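Long-range contacts in cysteine protease-like VirA (Shigella flexneri, PDB 3EB8), which is a secreted virulence effector required for entry into epithelial cells and for intra- and intercellular spread, and appears not to be a protease despite its name: residues 227-232 with 331-336; 299-304 with 324-329; 135-140 with 336-341; 141-146 with 235-240. All blocks are in the same frame, centred on the assembly; numbering follows the deposited sequence.

Contact 1 (227-232 with 331-336); sequences AFISAL and TLPSSE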
loop_
_atom_site.group_PDB
_atom_site.type_symbol
_atom_site.label_atom_id
_atom_site.label_comp_id
_atom_site.label_asym_id
_atom_site.label_seq_id
_atom_site.Cartn_x
_atom_site.Cartn_y
_atom_site.Cartn_z
ATOM N N ALA A 227 -2.504 -19.356 4.931
ATOM C CA ALA A 227 -3.145 -18.063 4.979
ATOM C C ALA A 227 -2.123 -16.989 4.630
ATOM O O ALA A 227 -2.443 -16.011 3.971
ATOM C CB ALA A 227 -3.764 -17.805 6.347
ATOM N N PHE A 228 -0.882 -17.192 5.061
ATOM C CA PHE A 228 0.180 -16.272 4.712
ATOM C C PHE A 228 0.493 -16.312 3.205
ATOM O O PHE A 228 0.632 -15.273 2.563
ATOM C CB PHE A 228 1.457 -16.522 5.520
ATOM C CG PHE A 228 2.581 -15.628 5.103
ATOM C CD1 PHE A 228 2.635 -14.313 5.546
ATOM C CD2 PHE A 228 3.535 -16.071 4.192
ATOM C CE1 PHE A 228 3.649 -13.457 5.112
ATOM C CE2 PHE A 228 4.555 -15.229 3.763
ATOM C CZ PHE A 228 4.617 -13.917 4.217
ATOM N N ILE A 229 0.606 -17.512 2.647
ATOM C CA ILE A 229 0.846 -17.630 1.213
ATOM C C ILE A 229 -0.264 -16.910 0.455
ATOM O O ILE A 229 -0.021 -16.189 -0.512
ATOM C CB ILE A 229 0.897 -19.106 0.769
ATOM C CG1 ILE A 229 2.023 -19.840 1.508
ATOM C CG2 ILE A 229 1.049 -19.201 -0.746
ATOM C CD1 ILE A 229 3.383 -19.128 1.431
ATOM N N SER A 230 -1.483 -17.099 0.941
ATOM C CA SER A 230 -2.662 -16.500 0.351
ATOM C C SER A 230 -2.578 -14.988 0.435
ATOM O O SER A 230 -2.897 -14.298 -0.531
ATOM C CB SER A 230 -3.927 -17.017 1.055
ATOM O OG SER A 230 -4.151 -18.394 0.782
ATOM N N ALA A 231 -2.132 -14.481 1.585
ATOM C CA ALA A 231 -2.013 -13.036 1.803
ATOM C C ALA A 231 -0.949 -12.405 0.899
ATOM O O ALA A 231 -1.184 -11.376 0.253
ATOM C CB ALA A 231 -1.698 -12.748 3.246
ATOM N N LEU A 232 0.229 -13.025 0.871
ATOM C CA LEU A 232 1.323 -12.586 0.011
ATOM C C LEU A 232 0.946 -12.582 -1.483
ATOM O O LEU A 232 1.151 -11.584 -2.190
ATOM C CB LEU A 232 2.535 -13.485 0.228
ATOM C CG LEU A 232 3.748 -13.303 -0.688
ATOM C CD1 LEU A 232 4.314 -11.877 -0.606
ATOM C CD2 LEU A 232 4.816 -14.338 -0.354
ATOM N N THR A 331 -7.490 -19.428 5.130
ATOM C CA THR A 331 -7.605 -19.155 3.695
ATOM C C THR A 331 -6.717 -20.065 2.864
ATOM O O THR A 331 -5.528 -20.213 3.148
ATOM C CB THR A 331 -7.227 -17.692 3.312
ATOM O OG1 THR A 331 -8.018 -16.761 4.053
ATOM C CG2 THR A 331 -7.474 -17.468 1.823
ATOM N N LEU A 332 -7.289 -20.654 1.822
ATOM C CA LEU A 332 -6.521 -21.501 0.915
ATOM C C LEU A 332 -5.981 -20.702 -0.268
ATOM O O LEU A 332 -6.691 -19.876 -0.835
ATOM C CB LEU A 332 -7.364 -22.685 0.430
ATOM C CG LEU A 332 -7.860 -23.603 1.555
ATOM C CD1 LEU A 332 -8.754 -24.688 0.984
ATOM C CD2 LEU A 332 -6.694 -24.189 2.362
ATOM N N PRO A 333 -4.713 -20.946 -0.634
ATOM C CA PRO A 333 -4.058 -20.241 -1.728
ATOM C C PRO A 333 -4.609 -20.679 -3.090
ATOM O O PRO A 333 -3.971 -21.458 -3.784
ATOM C CB PRO A 333 -2.583 -20.659 -1.586
ATOM C CG PRO A 333 -2.471 -21.356 -0.310
ATOM C CD PRO A 333 -3.811 -21.909 0.009
ATOM N N SER A 334 -5.791 -20.188 -3.443
ATOM C CA SER A 334 -6.364 -20.387 -4.759
ATOM C C SER A 334 -7.269 -19.207 -5.068
ATOM O O SER A 334 -7.648 -18.453 -4.180
ATOM C CB SER A 334 -7.186 -21.683 -4.817
ATOM O OG SER A 334 -8.419 -21.542 -4.123
ATOM N N SER A 335 -7.620 -19.058 -6.333
ATOM C CA SER A 335 -8.553 -18.031 -6.747
ATOM C C SER A 335 -9.911 -18.157 -6.035
ATOM O O SER A 335 -10.518 -17.155 -5.690
ATOM C CB SER A 335 -8.716 -18.096 -8.261
ATOM O OG SER A 335 -7.429 -18.189 -8.845
ATOM N N GLU A 336 -10.393 -19.378 -5.822
ATOM C CA GLU A 336 -11.610 -19.562 -5.018
ATOM C C GLU A 336 -11.390 -19.104 -3.572
ATOM O O GLU A 336 -12.168 -18.319 -3.048
ATOM C CB GLU A 336 -12.142 -21.018 -5.047
ATOM C CG GLU A 336 -13.362 -21.221 -4.128
ATOM C CD GLU A 336 -14.023 -22.568 -4.267
ATOM O OE1 GLU A 336 -14.786 -22.967 -3.348
ATOM O OE2 GLU A 336 -13.798 -23.223 -5.303
#
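Helix 226-234 meets the loop that leads into helix 335-341 through one flank, carried by A227, I229 and S230. A227 packs its methyl group on Y300, and its backbone N lies 3.6 Å from T331 O without bonding to it; that N-H is given to D225. In I229, with chi1 -60°, CG1 lies beside the backbone N and CG2 anti to it, so CG2 meets P333 CB obliquely at 4.0 Å while the CG1 arm leads away; the side chain also touches L177 and M191. S230 lies at the middle of the contact. Its OG is anti to the carbonyl carbon and stands 3.0 Å from P333 N, a tertiary amide nitrogen with no hydrogen to offer. From there OG is also 3.6 Å from P333 CG and 3.6 Å from T331 CG2. P333 itself is the centre of an inverse gamma turn, closed by S334 N to L332 O at 2.8 Å, and S334 then N-caps helix 335-341 by bonding G337 N. S230 OG bonds P226 O and T331 OG1 bonds H328 O; no hydrogen bond crosses, and the two segments are held by van der Waals contact around a buried hydroxyl.

Contact 2 (299-304 with 324-329); sequences AYEVSS and SYLVHA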
loop_
_atom_site.group_PDB
_atom_site.type_symbol
_atom_site.label_atom_id
_atom_site.label_comp_id
_atom_site.label_asym_id
_atom_site.label_seq_id
_atom_site.Cartn_x
_atom_site.Cartn_y
_atom_site.Cartn_z
ATOM N N ALA A 299 -4.108 -14.847 11.621
ATOM C CA ALA A 299 -4.603 -14.052 10.485
ATOM C C ALA A 299 -3.646 -12.923 10.069
ATOM O O ALA A 299 -2.729 -12.572 10.810
ATOM C CB ALA A 299 -5.990 -13.483 10.790
ATOM N N TYR A 300 -3.873 -12.347 8.887
ATOM C CA TYR A 300 -2.941 -11.360 8.322
ATOM C C TYR A 300 -3.608 -10.073 7.860
ATOM O O TYR A 300 -4.691 -10.082 7.274
ATOM C CB TYR A 300 -2.089 -11.979 7.201
ATOM C CG TYR A 300 -1.268 -13.149 7.700
ATOM C CD1 TYR A 300 -1.699 -14.470 7.510
ATOM C CD2 TYR A 300 -0.077 -12.938 8.402
ATOM C CE1 TYR A 300 -0.966 -15.539 7.993
ATOM C CE2 TYR A 300 0.664 -13.999 8.885
ATOM C CZ TYR A 300 0.214 -15.296 8.677
ATOM O OH TYR A 300 0.948 -16.352 9.157
ATOM N N GLU A 301 -2.960 -8.956 8.147
ATOM C CA GLU A 301 -3.346 -7.685 7.558
ATOM C C GLU A 301 -2.404 -7.419 6.395
ATOM O O GLU A 301 -1.177 -7.463 6.546
ATOM C CB GLU A 301 -3.268 -6.565 8.595
ATOM C CG GLU A 301 -4.051 -6.894 9.863
ATOM C CD GLU A 301 -3.724 -5.998 11.059
ATOM O OE1 GLU A 301 -4.611 -5.842 11.932
ATOM O OE2 GLU A 301 -2.591 -5.465 11.135
ATOM N N VAL A 302 -2.975 -7.162 5.227
ATOM C CA VAL A 302 -2.175 -6.831 4.057
ATOM C C VAL A 302 -2.396 -5.376 3.644
ATOM O O VAL A 302 -3.530 -4.875 3.644
ATOM C CB VAL A 302 -2.557 -7.732 2.878
ATOM C CG1 VAL A 302 -1.771 -7.365 1.635
ATOM C CG2 VAL A 302 -2.371 -9.188 3.257
ATOM N N SER A 303 -1.303 -4.699 3.313
ATOM C CA SER A 303 -1.372 -3.434 2.616
ATOM C C SER A 303 -0.608 -3.592 1.311
ATOM O O SER A 303 0.613 -3.784 1.328
ATOM C CB SER A 303 -0.732 -2.327 3.437
ATOM O OG SER A 303 -0.444 -1.216 2.594
ATOM N N SER A 304 -1.321 -3.526 0.188
ATOM C CA SER A 304 -0.712 -3.695 -1.129
ATOM C C SER A 304 -0.830 -2.411 -1.941
ATOM O O SER A 304 -1.912 -2.045 -2.391
ATOM C CB SER A 304 -1.385 -4.849 -1.876
ATOM O OG SER A 304 -0.729 -5.147 -3.099
ATOM N N SER A 324 -5.865 -2.245 1.279
ATOM C CA SER A 324 -5.638 -2.966 2.518
ATOM C C SER A 324 -6.827 -3.882 2.834
ATOM O O SER A 324 -7.981 -3.548 2.538
ATOM C CB SER A 324 -5.464 -1.978 3.657
ATOM O OG SER A 324 -6.687 -1.308 3.863
ATOM N N TYR A 325 -6.528 -5.009 3.475
ATOM C CA TYR A 325 -7.514 -6.002 3.832
ATOM C C TYR A 325 -6.954 -7.035 4.814
ATOM O O TYR A 325 -5.733 -7.140 5.024
ATOM C CB TYR A 325 -7.991 -6.729 2.585
ATOM C CG TYR A 325 -6.869 -7.246 1.738
ATOM C CD1 TYR A 325 -6.397 -8.531 1.880
ATOM C CD2 TYR A 325 -6.276 -6.440 0.791
ATOM C CE1 TYR A 325 -5.366 -8.994 1.087
ATOM C CE2 TYR A 325 -5.247 -6.885 0.004
ATOM C CZ TYR A 325 -4.792 -8.154 0.144
ATOM O OH TYR A 325 -3.767 -8.583 -0.672
ATOM N N LEU A 326 -7.869 -7.818 5.378
ATOM C CA LEU A 326 -7.553 -8.915 6.281
ATOM C C LEU A 326 -7.666 -10.251 5.548
ATOM O O LEU A 326 -8.624 -10.488 4.813
ATOM C CB LEU A 326 -8.578 -8.919 7.408
ATOM C CG LEU A 326 -8.117 -8.945 8.851
ATOM C CD1 LEU A 326 -7.281 -7.707 9.148
ATOM C CD2 LEU A 326 -9.350 -8.980 9.727
ATOM N N VAL A 327 -6.698 -11.130 5.761
ATOM C CA VAL A 327 -6.807 -12.502 5.296
ATOM C C VAL A 327 -6.945 -13.438 6.491
ATOM O O VAL A 327 -6.020 -13.545 7.308
ATOM C CB VAL A 327 -5.578 -12.934 4.487
ATOM C CG1 VAL A 327 -5.791 -14.359 3.968
ATOM C CG2 VAL A 327 -5.308 -11.952 3.350
ATOM N N HIS A 328 -8.095 -14.110 6.588
ATOM C CA HIS A 328 -8.416 -14.973 7.727
ATOM C C HIS A 328 -7.544 -16.245 7.776
ATOM O O HIS A 328 -7.015 -16.704 6.761
ATOM C CB HIS A 328 -9.927 -15.310 7.743
ATOM C CG HIS A 328 -10.320 -16.419 6.812
ATOM N ND1 HIS A 328 -10.940 -16.195 5.598
ATOM C CD2 HIS A 328 -10.172 -17.763 6.911
ATOM C CE1 HIS A 328 -11.152 -17.350 4.989
ATOM N NE2 HIS A 328 -10.691 -18.317 5.763
ATOM N N ALA A 329 -7.421 -16.817 8.964
ATOM C CA ALA A 329 -6.523 -17.950 9.229
ATOM C C ALA A 329 -6.649 -19.187 8.336
ATOM O O ALA A 329 -5.657 -19.856 8.030
ATOM C CB ALA A 329 -6.651 -18.363 10.674
#
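Y325 has its CG tucked between its own backbone N and carbonyl carbon (chi1 51°), and this lays the ring alongside V302, whose CG1 is anti to its own backbone N (chi1 178°). V302 CB therefore sits over one face of the phenol, 3.8 Å from the centroid of the Y325 ring, as a CH-pi contact, and V302 CG1 reaches Y325 OH at 3.3 Å. V327 CG2 fills in at the edge of the Y325 ring, in its plane, and also touches V302 CG2 at 4.0 Å. The backbones beneath are those of the long antiparallel beta hairpin 300-312/315-327. Within these segments Y300-V327 and V302-Y325 are hydrogen-bonded pairs: V327 N reaches Y300 O at 2.7 Å, and V302 N reaches Y325 O at 2.8 Å almost straight (176°) and nearly along the C=O axis. The face bearing Y300, V302, Y325 and V327 is buried, with A231 of helix 226-234 packed on it. Two phenol hydroxyls on this face anchor beyond the hairpin, Y325 OH to S234 OG and Y300 OH to D225. E301 and L326 run alongside each other on the other face, with E301 CG 3.4 Å from L326 CD1.

Contact 3 (135-140 with 336-341); sequences TDFNSV and EGLRNA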
loop_
_atom_site.group_PDB
_atom_site.type_symbol
_atom_site.label_atom_id
_atom_site.label_comp_id
_atom_site.label_asym_id
_atom_site.label_seq_id
_atom_site.Cartn_x
_atom_site.Cartn_y
_atom_site.Cartn_z
ATOM N N THR A 135 -14.741 -14.743 -11.417
ATOM C CA THR A 135 -13.507 -14.437 -12.118
ATOM C C THR A 135 -12.476 -13.765 -11.214
ATOM O O THR A 135 -11.328 -13.585 -11.618
ATOM C CB THR A 135 -13.769 -13.529 -13.339
ATOM O OG1 THR A 135 -14.580 -12.416 -12.951
ATOM C CG2 THR A 135 -14.476 -14.297 -14.454
ATOM N N ASP A 136 -12.881 -13.385 -10.003
ATOM C CA ASP A 136 -11.970 -12.702 -9.080
ATOM C C ASP A 136 -10.688 -13.499 -8.796
ATOM O O ASP A 136 -10.744 -14.688 -8.483
ATOM C CB ASP A 136 -12.675 -12.379 -7.765
ATOM C CG ASP A 136 -13.811 -11.384 -7.927
ATOM O OD1 ASP A 136 -14.005 -10.821 -9.026
ATOM O OD2 ASP A 136 -14.515 -11.160 -6.927
ATOM N N PHE A 137 -9.538 -12.834 -8.918
ATOM C CA PHE A 137 -8.239 -13.437 -8.615
ATOM C C PHE A 137 -7.834 -14.525 -9.600
ATOM O O PHE A 137 -6.887 -15.269 -9.350
ATOM C CB PHE A 137 -8.186 -13.980 -7.178
ATOM C CG PHE A 137 -8.251 -12.911 -6.133
ATOM C CD1 PHE A 137 -9.468 -12.558 -5.551
ATOM C CD2 PHE A 137 -7.094 -12.241 -5.737
ATOM C CE1 PHE A 137 -9.529 -11.543 -4.594
ATOM C CE2 PHE A 137 -7.145 -11.232 -4.776
ATOM C CZ PHE A 137 -8.359 -10.876 -4.214
ATOM N N ASN A 138 -8.538 -14.621 -10.723
ATOM C CA ASN A 138 -8.167 -15.592 -11.748
ATOM C C ASN A 138 -6.696 -15.492 -12.169
ATOM O O ASN A 138 -6.028 -16.506 -12.356
ATOM C CB ASN A 138 -9.063 -15.466 -12.986
ATOM C CG ASN A 138 -10.236 -16.432 -12.961
ATOM O OD1 ASN A 138 -10.561 -17.015 -11.919
ATOM N ND2 ASN A 138 -10.885 -16.604 -14.113
ATOM N N SER A 139 -6.188 -14.275 -12.315
ATOM C CA SER A 139 -4.852 -14.108 -12.858
ATOM C C SER A 139 -3.756 -14.041 -11.796
ATOM O O SER A 139 -2.600 -13.762 -12.127
ATOM C CB SER A 139 -4.790 -12.867 -13.745
ATOM O OG SER A 139 -5.005 -11.694 -12.991
ATOM N N VAL A 140 -4.109 -14.323 -10.539
ATOM C CA VAL A 140 -3.211 -14.050 -9.424
ATOM C C VAL A 140 -1.843 -14.742 -9.507
ATOM O O VAL A 140 -0.829 -14.109 -9.239
ATOM C CB VAL A 140 -3.877 -14.315 -8.053
ATOM C CG1 VAL A 140 -4.129 -15.776 -7.857
ATOM C CG2 VAL A 140 -3.004 -13.784 -6.936
ATOM N N GLU A 336 -10.393 -19.378 -5.822
ATOM C CA GLU A 336 -11.610 -19.562 -5.018
ATOM C C GLU A 336 -11.390 -19.104 -3.572
ATOM O O GLU A 336 -12.168 -18.319 -3.048
ATOM C CB GLU A 336 -12.142 -21.018 -5.047
ATOM C CG GLU A 336 -13.362 -21.221 -4.128
ATOM C CD GLU A 336 -14.023 -22.568 -4.267
ATOM O OE1 GLU A 336 -14.786 -22.967 -3.348
ATOM O OE2 GLU A 336 -13.798 -23.223 -5.303
ATOM N N GLY A 337 -10.336 -19.610 -2.937
ATOM C CA GLY A 337 -9.981 -19.197 -1.586
ATOM C C GLY A 337 -9.889 -17.678 -1.429
ATOM O O GLY A 337 -10.451 -17.102 -0.493
ATOM N N LEU A 338 -9.194 -17.036 -2.366
ATOM C CA LEU A 338 -8.956 -15.590 -2.337
ATOM C C LEU A 338 -10.236 -14.733 -2.528
ATOM O O LEU A 338 -10.550 -13.897 -1.689
ATOM C CB LEU A 338 -7.867 -15.200 -3.356
ATOM C CG LEU A 338 -6.460 -15.780 -3.144
ATOM C CD1 LEU A 338 -5.368 -15.079 -3.976
ATOM C CD2 LEU A 338 -6.112 -15.734 -1.676
ATOM N N ARG A 339 -10.979 -14.942 -3.610
ATOM C CA ARG A 339 -12.178 -14.146 -3.836
ATOM C C ARG A 339 -13.206 -14.317 -2.705
ATOM O O ARG A 339 -13.953 -13.392 -2.404
ATOM C CB ARG A 339 -12.802 -14.491 -5.180
ATOM C CG ARG A 339 -13.223 -15.952 -5.297
ATOM C CD ARG A 339 -13.693 -16.314 -6.682
ATOM N NE ARG A 339 -14.568 -17.473 -6.618
ATOM C CZ ARG A 339 -14.327 -18.636 -7.213
ATOM N NH1 ARG A 339 -13.237 -18.794 -7.950
ATOM N NH2 ARG A 339 -15.188 -19.638 -7.082
ATOM N N ASN A 340 -13.252 -15.494 -2.085
ATOM C CA ASN A 340 -14.137 -15.708 -0.939
ATOM C C ASN A 340 -13.593 -15.089 0.357
ATOM O O ASN A 340 -14.349 -14.526 1.130
ATOM C CB ASN A 340 -14.455 -17.192 -0.746
ATOM C CG ASN A 340 -15.581 -17.674 -1.653
ATOM O OD1 ASN A 340 -16.770 -17.427 -1.393
ATOM N ND2 ASN A 340 -15.218 -18.400 -2.699
ATOM N N ALA A 341 -12.283 -15.165 0.568
ATOM C CA ALA A 341 -11.656 -14.570 1.756
ATOM C C ALA A 341 -11.546 -13.035 1.689
ATOM O O ALA A 341 -11.650 -12.363 2.713
ATOM C CB ALA A 341 -10.296 -15.199 2.026
HETATM O O HOH W 1 -13.538 -11.134 -4.291
#
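The F137 ring and the L338 side chain cross at about a right angle, with L338 CB over one face of the ring, toward its rim and 3.6 Å from F137 CG. From this CH-pi contact L338 CD1 runs on to V140 CG2, 4.0 Å away, so the leucine bridges the phenylalanine and the start of helix 140-149. F137 CD1 also comes within 3.4 Å of R339 N. The aromatic side chain is presented by two successive beta turns, a type II turn T135-N138, in which F137 takes a left-handed backbone conformation (phi 69°), and a type I turn F137-V140 that leads into the helix. Beside them D136 and R339 cross obliquely and meet tightly through their first carbons, D136 CB to R339 CB at 3.3 Å. R339 keeps CG tucked between its own backbone N and carbonyl carbon and extends to NE, placing its guanidinium over E336 CA of its own helix. The charges thus do not pair, D136 OD2 being 6.3 Å from R339 NE, although their attraction may still be felt. D136 OD2 is instead held by K133 N and by a water at 2.8 Å, which also lies 3.0 Å from R339 O and links the loop to helix 335-341.

Contact 4 (141-146 with 235-240); sequences WHDIYR and AFWQSL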
loop_
_atom_site.group_PDB
_atom_site.type_symbol
_atom_site.label_atom_id
_atom_site.label_comp_id
_atom_site.label_asym_id
_atom_site.label_seq_id
_atom_site.Cartn_x
_atom_site.Cartn_y
_atom_site.Cartn_z
ATOM N N TRP A 141 -1.809 -16.020 -9.878
ATOM C CA TRP A 141 -0.530 -16.730 -10.018
ATOM C C TRP A 141 0.384 -16.096 -11.080
ATOM O O TRP A 141 1.578 -15.931 -10.852
ATOM C CB TRP A 141 -0.716 -18.215 -10.367
ATOM C CG TRP A 141 -1.564 -19.041 -9.433
ATOM C CD1 TRP A 141 -2.258 -20.173 -9.758
ATOM C CD2 TRP A 141 -1.794 -18.817 -8.034
ATOM N NE1 TRP A 141 -2.908 -20.664 -8.655
ATOM C CE2 TRP A 141 -2.651 -19.847 -7.586
ATOM C CE3 TRP A 141 -1.374 -17.842 -7.122
ATOM C CZ2 TRP A 141 -3.090 -19.931 -6.263
ATOM C CZ3 TRP A 141 -1.812 -17.926 -5.802
ATOM C CH2 TRP A 141 -2.663 -18.962 -5.388
ATOM N N HIS A 142 -0.170 -15.761 -12.243
ATOM C CA HIS A 142 0.634 -15.150 -13.302
ATOM C C HIS A 142 1.034 -13.731 -12.924
ATOM O O HIS A 142 2.122 -13.276 -13.265
ATOM C CB HIS A 142 -0.113 -15.153 -14.643
ATOM C CG HIS A 142 -0.442 -16.523 -15.147
ATOM N ND1 HIS A 142 -1.256 -17.397 -14.456
ATOM C CD2 HIS A 142 -0.068 -17.170 -16.276
ATOM C CE1 HIS A 142 -1.366 -18.524 -15.135
ATOM N NE2 HIS A 142 -0.656 -18.413 -16.243
ATOM N N ASP A 143 0.146 -13.043 -12.213
ATOM C CA ASP A 143 0.431 -11.713 -11.692
ATOM C C ASP A 143 1.658 -11.693 -10.760
ATOM O O ASP A 143 2.564 -10.886 -10.938
ATOM C CB ASP A 143 -0.808 -11.136 -11.000
ATOM C CG ASP A 143 -1.932 -10.857 -11.979
ATOM O OD1 ASP A 143 -1.634 -10.749 -13.190
ATOM O OD2 ASP A 143 -3.109 -10.751 -11.554
ATOM N N ILE A 144 1.715 -12.577 -9.774
ATOM C CA ILE A 144 2.903 -12.584 -8.905
ATOM C C ILE A 144 4.159 -13.030 -9.677
ATOM O O ILE A 144 5.210 -12.407 -9.580
ATOM C CB ILE A 144 2.694 -13.386 -7.594
ATOM C CG1 ILE A 144 3.861 -13.144 -6.631
ATOM C CG2 ILE A 144 2.505 -14.850 -7.889
ATOM C CD1 ILE A 144 3.619 -13.631 -5.196
ATOM N N TYR A 145 4.037 -14.080 -10.477
ATOM C CA TYR A 145 5.145 -14.524 -11.301
ATOM C C TYR A 145 5.753 -13.359 -12.107
ATOM O O TYR A 145 6.935 -13.041 -11.963
ATOM C CB TYR A 145 4.717 -15.653 -12.248
ATOM C CG TYR A 145 5.857 -16.154 -13.106
ATOM C CD1 TYR A 145 6.839 -16.960 -12.567
ATOM C CD2 TYR A 145 5.974 -15.782 -14.435
ATOM C CE1 TYR A 145 7.892 -17.406 -13.324
ATOM C CE2 TYR A 145 7.027 -16.226 -15.214
ATOM C CZ TYR A 145 7.987 -17.042 -14.651
ATOM O OH TYR A 145 9.051 -17.498 -15.409
ATOM N N ARG A 146 4.941 -12.735 -12.956
ATOM C CA ARG A 146 5.423 -11.636 -13.782
ATOM C C ARG A 146 6.122 -10.570 -12.934
ATOM O O ARG A 146 7.236 -10.140 -13.262
ATOM C CB ARG A 146 4.282 -11.023 -14.600
ATOM C CG ARG A 146 3.627 -12.019 -15.531
ATOM C CD ARG A 146 2.353 -11.491 -16.181
ATOM N NE ARG A 146 1.397 -12.578 -16.390
ATOM C CZ ARG A 146 0.501 -12.620 -17.371
ATOM N NH1 ARG A 146 0.438 -11.639 -18.261
ATOM N NH2 ARG A 146 -0.326 -13.655 -17.468
ATOM N N ALA A 235 -1.811 -10.162 -2.885
ATOM C CA ALA A 235 -1.406 -8.756 -2.922
ATOM C C ALA A 235 -1.013 -8.298 -4.324
ATOM O O ALA A 235 -1.000 -7.106 -4.608
ATOM C CB ALA A 235 -0.258 -8.475 -1.930
ATOM N N PHE A 236 -0.690 -9.258 -5.187
ATOM C CA PHE A 236 -0.229 -8.959 -6.540
ATOM C C PHE A 236 -1.356 -8.994 -7.595
ATOM O O PHE A 236 -1.130 -8.624 -8.742
ATOM C CB PHE A 236 0.917 -9.901 -6.951
ATOM C CG PHE A 236 2.194 -9.692 -6.180
ATOM C CD1 PHE A 236 2.383 -10.290 -4.945
ATOM C CD2 PHE A 236 3.215 -8.897 -6.699
ATOM C CE1 PHE A 236 3.566 -10.094 -4.237
ATOM C CE2 PHE A 236 4.397 -8.699 -5.991
ATOM C CZ PHE A 236 4.574 -9.299 -4.763
ATOM N N TRP A 237 -2.561 -9.443 -7.230
ATOM C CA TRP A 237 -3.622 -9.509 -8.239
ATOM C C TRP A 237 -3.812 -8.143 -8.962
ATOM O O TRP A 237 -3.975 -7.100 -8.320
ATOM C CB TRP A 237 -4.946 -10.047 -7.666
ATOM C CG TRP A 237 -6.003 -10.236 -8.745
ATOM C CD1 TRP A 237 -5.823 -10.806 -9.982
ATOM C CD2 TRP A 237 -7.374 -9.851 -8.684
ATOM N NE1 TRP A 237 -6.991 -10.793 -10.685
ATOM C CE2 TRP A 237 -7.965 -10.212 -9.919
ATOM C CE3 TRP A 237 -8.176 -9.257 -7.698
ATOM C CZ2 TRP A 237 -9.323 -9.994 -10.202
ATOM C CZ3 TRP A 237 -9.534 -9.039 -7.980
ATOM C CH2 TRP A 237 -10.087 -9.405 -9.233
ATOM N N GLN A 238 -3.778 -8.155 -10.293
ATOM C CA GLN A 238 -3.738 -6.905 -11.060
ATOM C C GLN A 238 -4.962 -6.005 -10.867
ATOM O O GLN A 238 -4.861 -4.792 -10.997
ATOM C CB GLN A 238 -3.539 -7.202 -12.540
ATOM C CG GLN A 238 -4.577 -8.151 -13.131
ATOM C CD GLN A 238 -4.368 -8.387 -14.625
ATOM O OE1 GLN A 238 -3.893 -9.451 -15.046
ATOM N NE2 GLN A 238 -4.707 -7.382 -15.433
ATOM N N SER A 239 -6.114 -6.602 -10.568
ATOM C CA SER A 239 -7.363 -5.846 -10.380
ATOM C C SER A 239 -7.798 -5.817 -8.919
ATOM O O SER A 239 -8.941 -5.525 -8.605
ATOM C CB SER A 239 -8.477 -6.428 -11.246
ATOM O OG SER A 239 -8.039 -6.546 -12.579
ATOM N N LEU A 240 -6.867 -6.100 -8.023
ATOM C CA LEU A 240 -7.135 -6.049 -6.590
ATOM C C LEU A 240 -7.933 -4.808 -6.148
ATOM O O LEU A 240 -8.778 -4.896 -5.276
ATOM C CB LEU A 240 -5.817 -6.118 -5.824
ATOM C CG LEU A 240 -5.946 -6.246 -4.310
ATOM C CD1 LEU A 240 -6.497 -7.600 -3.942
ATOM C CD2 LEU A 240 -4.590 -6.043 -3.669
#
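The N-terminal part of helix 140-149 packs here against the loop between helices 226-234 and 245-265, a loop that lies in the region assigned to tubulin binding. D143 turns its CG anti to the carbonyl carbon, beside the backbone N (chi1 -67°), and so points its carboxylate at the loop. Q238 N donates to D143 OD2 at 3.0 Å (160°), arriving from above the carboxylate plane. The same oxygen lies 3.1 Å from W237 CD1, at the edge of the indole and near its plane. The N-H comes from the second residue of the type I beta turn W237-L240. D143 OD2 also bonds OG of S139, which occupies the N-cap position but does not cap the helix with its side chain, so two hydrogen bonds grip one carboxylate oxygen; these, with the nearby helix N terminus, would be expected to favour the charged form of this buried aspartate. One residue on, I144 has CG1 anti to the backbone N (chi1 -170°) and crosses F236 obliquely, with CG1 over the phenyl face, 3.9 Å from the centroid of the F236 ring. The tip follows, I144 CD1 to F236 CD1 at 3.6 Å, while F236 also meets H277 and I279 of strand 274-283.

Overall arrangement
The four contacts form one cluster, with centres 9 to 16 Å apart, contacts 1 and 3 the closest and contacts 2 and 4 the farthest. Along the chain 135-140 and 141-146 come first, then 227-232 and 235-240, then the hairpin segments 299-304 and 324-329, and finally 331-336 and 336-341. Contacts 1 and 3 share E336 and helix 335-341, which follows strand 315-327 of contact 2. Helix 226-234 of contact 1 packs on that hairpin, and the loop after it meets helix 140-149 in contact 4. S335 OG to F137 O and S304 OG to A235 O are probable hydrogen bonds between contacts. The assigned tubulin-binding region is thereby joined to the mixed sheet and to helix 140-149.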